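Local coordinates for protein DNA polymerase III, beta subunit (Thermotoga maritima, PDB 1VPK) that probably tethers DNA polymerases and other proteins to DNA as a ring-shaped sliding clamp, giving replication its processivity, at residues Lys39-Phe47 and Thr121-Glu129. Residues are numbered along the deposited sequence; the frame is centred on the assembly and turned at random.
Sequences KPILAGFLF and TMPADEFPE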
loop_
_atom_site.group_PDB
_atom_site.type_symbol
_atom_site.label_atom_id
_atom_site.label_comp_id
_atom_site.label_asym_id
_atom_site.label_seq_id
_atom_site.Cartn_x
_atom_site.Cartn_y
_atom_site.Cartn_z
ATOM N N LYS A 39 25.503 -15.312 -7.127
ATOM C CA LYS A 39 25.916 -15.592 -5.765
ATOM C C LYS A 39 24.718 -15.425 -4.808
ATOM O O LYS A 39 24.486 -14.343 -4.226
ATOM C CB LYS A 39 27.161 -14.744 -5.419
ATOM C CG LYS A 39 28.453 -15.278 -6.103
ATOM C CD LYS A 39 29.690 -14.336 -5.955
ATOM C CE LYS A 39 30.017 -13.548 -7.251
ATOM N NZ LYS A 39 31.482 -13.521 -7.578
ATOM N N PRO A 40 23.895 -16.488 -4.696
ATOM C CA PRO A 40 22.941 -16.666 -3.608
ATOM C C PRO A 40 23.601 -16.447 -2.230
ATOM O O PRO A 40 22.979 -15.968 -1.308
ATOM C CB PRO A 40 22.521 -18.130 -3.788
ATOM C CG PRO A 40 22.606 -18.357 -5.188
ATOM C CD PRO A 40 23.805 -17.592 -5.662
ATOM N N ILE A 41 24.863 -16.816 -2.121
ATOM C CA ILE A 41 25.688 -16.519 -0.978
ATOM C C ILE A 41 25.723 -15.031 -0.611
ATOM O O ILE A 41 25.656 -14.670 0.572
ATOM C CB ILE A 41 27.137 -17.013 -1.236
ATOM C CG1 ILE A 41 28.028 -16.622 -0.065
ATOM C CG2 ILE A 41 27.720 -16.429 -2.498
ATOM C CD1 ILE A 41 29.051 -17.650 0.213
ATOM N N LEU A 42 25.798 -14.168 -1.635
ATOM C CA LEU A 42 25.764 -12.731 -1.426
ATOM C C LEU A 42 24.369 -12.151 -1.162
ATOM O O LEU A 42 24.258 -10.964 -0.821
ATOM C CB LEU A 42 26.432 -11.999 -2.564
ATOM C CG LEU A 42 27.899 -12.407 -2.820
ATOM C CD1 LEU A 42 28.576 -11.435 -3.775
ATOM C CD2 LEU A 42 28.695 -12.434 -1.552
ATOM N N ALA A 43 23.338 -12.989 -1.232
ATOM C CA ALA A 43 22.005 -12.600 -0.812
ATOM C C ALA A 43 21.814 -12.961 0.662
ATOM O O ALA A 43 20.701 -12.790 1.231
ATOM C CB ALA A 43 20.949 -13.275 -1.737
ATOM N N GLY A 44 22.897 -13.455 1.304
ATOM C CA GLY A 44 22.915 -13.718 2.730
ATOM C C GLY A 44 23.844 -12.809 3.530
ATOM O O GLY A 44 24.744 -12.149 2.957
ATOM N N PHE A 45 23.608 -12.770 4.860
ATOM C CA PHE A 45 24.487 -12.091 5.808
ATOM C C PHE A 45 25.603 -13.010 6.227
ATOM O O PHE A 45 25.364 -14.183 6.594
ATOM C CB PHE A 45 23.743 -11.694 7.103
ATOM C CG PHE A 45 22.649 -10.731 6.883
ATOM C CD1 PHE A 45 22.933 -9.385 6.723
ATOM C CD2 PHE A 45 21.344 -11.145 6.880
ATOM C CE1 PHE A 45 21.920 -8.457 6.530
ATOM C CE2 PHE A 45 20.305 -10.227 6.667
ATOM C CZ PHE A 45 20.604 -8.888 6.459
ATOM N N LEU A 46 26.812 -12.487 6.242
ATOM C CA LEU A 46 27.896 -13.145 6.966
ATOM C C LEU A 46 27.751 -12.877 8.468
ATOM O O LEU A 46 27.705 -11.729 8.877
ATOM C CB LEU A 46 29.263 -12.620 6.494
ATOM C CG LEU A 46 30.480 -13.238 7.199
ATOM C CD1 LEU A 46 30.736 -14.603 6.731
ATOM C CD2 LEU A 46 31.695 -12.406 6.960
ATOM N N PHE A 47 27.699 -13.943 9.278
ATOM C CA PHE A 47 27.822 -13.850 10.735
ATOM C C PHE A 47 29.211 -14.392 11.043
ATOM O O PHE A 47 29.553 -15.517 10.664
ATOM C CB PHE A 47 26.788 -14.707 11.477
ATOM C CG PHE A 47 25.404 -14.096 11.584
ATOM C CD1 PHE A 47 24.895 -13.266 10.615
ATOM C CD2 PHE A 47 24.612 -14.407 12.656
ATOM C CE1 PHE A 47 23.637 -12.731 10.700
ATOM C CE2 PHE A 47 23.295 -13.849 12.782
ATOM C CZ PHE A 47 22.814 -13.025 11.823
ATOM N N THR A 121 22.423 -22.840 7.783
ATOM C CA THR A 121 23.515 -21.944 7.414
ATOM C C THR A 121 24.092 -22.342 6.072
ATOM O O THR A 121 23.977 -23.509 5.676
ATOM C CB THR A 121 24.640 -21.981 8.476
ATOM O OG1 THR A 121 25.197 -23.305 8.529
ATOM C CG2 THR A 121 24.075 -21.613 9.813
ATOM N N MET A 122 24.764 -21.398 5.430
ATOM C CA MET A 122 25.564 -21.611 4.206
ATOM C C MET A 122 27.072 -21.345 4.446
ATOM O O MET A 122 27.462 -20.638 5.394
ATOM C CB MET A 122 25.142 -20.604 3.133
ATOM C CG MET A 122 23.897 -20.929 2.311
ATOM S SD MET A 122 23.263 -19.404 1.510
ATOM C CE MET A 122 22.297 -18.887 2.915
ATOM N N PRO A 123 27.928 -21.888 3.581
ATOM C CA PRO A 123 29.368 -21.719 3.693
ATOM C C PRO A 123 29.784 -20.328 3.498
ATOM O O PRO A 123 29.201 -19.620 2.672
ATOM C CB PRO A 123 29.905 -22.566 2.517
ATOM C CG PRO A 123 28.839 -23.520 2.260
ATOM C CD PRO A 123 27.601 -22.780 2.447
ATOM N N ALA A 124 30.773 -19.878 4.258
ATOM C CA ALA A 124 31.237 -18.498 4.096
ATOM C C ALA A 124 32.555 -18.427 3.339
ATOM O O ALA A 124 33.072 -17.350 3.141
ATOM C CB ALA A 124 31.402 -17.828 5.450
ATOM N N ASP A 125 33.086 -19.557 2.892
ATOM C CA ASP A 125 34.410 -19.537 2.304
ATOM C C ASP A 125 34.514 -18.721 1.042
ATOM O O ASP A 125 35.602 -18.349 0.679
ATOM C CB ASP A 125 35.012 -20.930 2.144
ATOM C CG ASP A 125 34.151 -21.874 1.329
ATOM O OD1 ASP A 125 33.025 -22.193 1.746
ATOM O OD2 ASP A 125 34.626 -22.317 0.269
ATOM N N GLU A 126 33.407 -18.374 0.404
ATOM C CA GLU A 126 33.449 -17.468 -0.750
ATOM C C GLU A 126 32.877 -16.099 -0.469
ATOM O O GLU A 126 32.758 -15.269 -1.386
ATOM C CB GLU A 126 32.746 -18.111 -1.946
ATOM C CG GLU A 126 33.585 -19.187 -2.585
ATOM C CD GLU A 126 32.817 -20.131 -3.503
ATOM O OE1 GLU A 126 31.602 -19.938 -3.741
ATOM O OE2 GLU A 126 33.441 -21.085 -3.970
ATOM N N PHE A 127 32.543 -15.831 0.799
ATOM C CA PHE A 127 32.154 -14.518 1.202
ATOM C C PHE A 127 33.421 -13.676 1.478
ATOM O O PHE A 127 34.222 -14.006 2.340
ATOM C CB PHE A 127 31.259 -14.549 2.445
ATOM C CG PHE A 127 30.542 -13.298 2.668
ATOM C CD1 PHE A 127 31.196 -12.185 3.210
ATOM C CD2 PHE A 127 29.205 -13.187 2.352
ATOM C CE1 PHE A 127 30.529 -11.005 3.417
ATOM C CE2 PHE A 127 28.549 -12.020 2.565
ATOM C CZ PHE A 127 29.214 -10.927 3.091
ATOM N N PRO A 128 33.590 -12.601 0.753
ATOM C CA PRO A 128 34.839 -11.846 0.831
ATOM C C PRO A 128 35.030 -10.971 2.088
ATOM O O PRO A 128 34.071 -10.587 2.753
ATOM C CB PRO A 128 34.729 -10.957 -0.376
ATOM C CG PRO A 128 33.265 -10.664 -0.459
ATOM C CD PRO A 128 32.631 -11.975 -0.181
ATOM N N GLU A 129 36.284 -10.653 2.395
ATOM C CA GLU A 129 36.604 -9.657 3.435
ATOM C C GLU A 129 36.166 -8.269 2.976
ATOM O O GLU A 129 36.418 -7.883 1.834
ATOM C CB GLU A 129 38.123 -9.631 3.728
ATOM C CG GLU A 129 38.615 -10.791 4.584
ATOM C CD GLU A 129 38.016 -10.774 6.000
ATOM O OE1 GLU A 129 37.479 -9.714 6.415
ATOM O OE2 GLU A 129 38.083 -11.814 6.694
#
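The ring of F127 lies flat against the side chain of L46, whose CB sits 3.7 Å from the ring centroid and 11° off its normal, a CH-pi contact over one face. A chi1 of -164° swings the F127 ring away from its own backbone N and out toward the strand and the 3-10 turn before it. A flat aromatic suits this place: its rim meets the carbonyl oxygens of I41 and G44 near the ring plane, CE2 lying 3.8 Å from G44 O, while CD2 of L42 approaches obliquely, 4.0 Å from F127 CD2. L46, branched at CG, serves two partners, CD2 on the same face as CB, displaced toward the ring's CD1-CE1 side, and CD1 3.5 Å from CB of A124, where a small methyl fits. The unbranched CG1-CD1 arm of I41 packs closely too, CD1 3.2 Å from P123 O. With the F127 ring cut back to an alanine methyl, L46 would probably lose the surface under its CB and L42 its aromatic neighbour.

Toward solvent the packing thins. M122, long and flexible, comes no closer than 4.5 Å, SD to P40 O, and E126 leaves its carboxylate on the exposed side, where a charge is at home. No hydrogen bond joins the segments.

Within the N-terminal clamp domain, this loop packs against the 3-10 turn 41-43 and the start of strand 44-50, flanked by strands 78-83 and 53-59; R79 hydrogen-bonds F127 O.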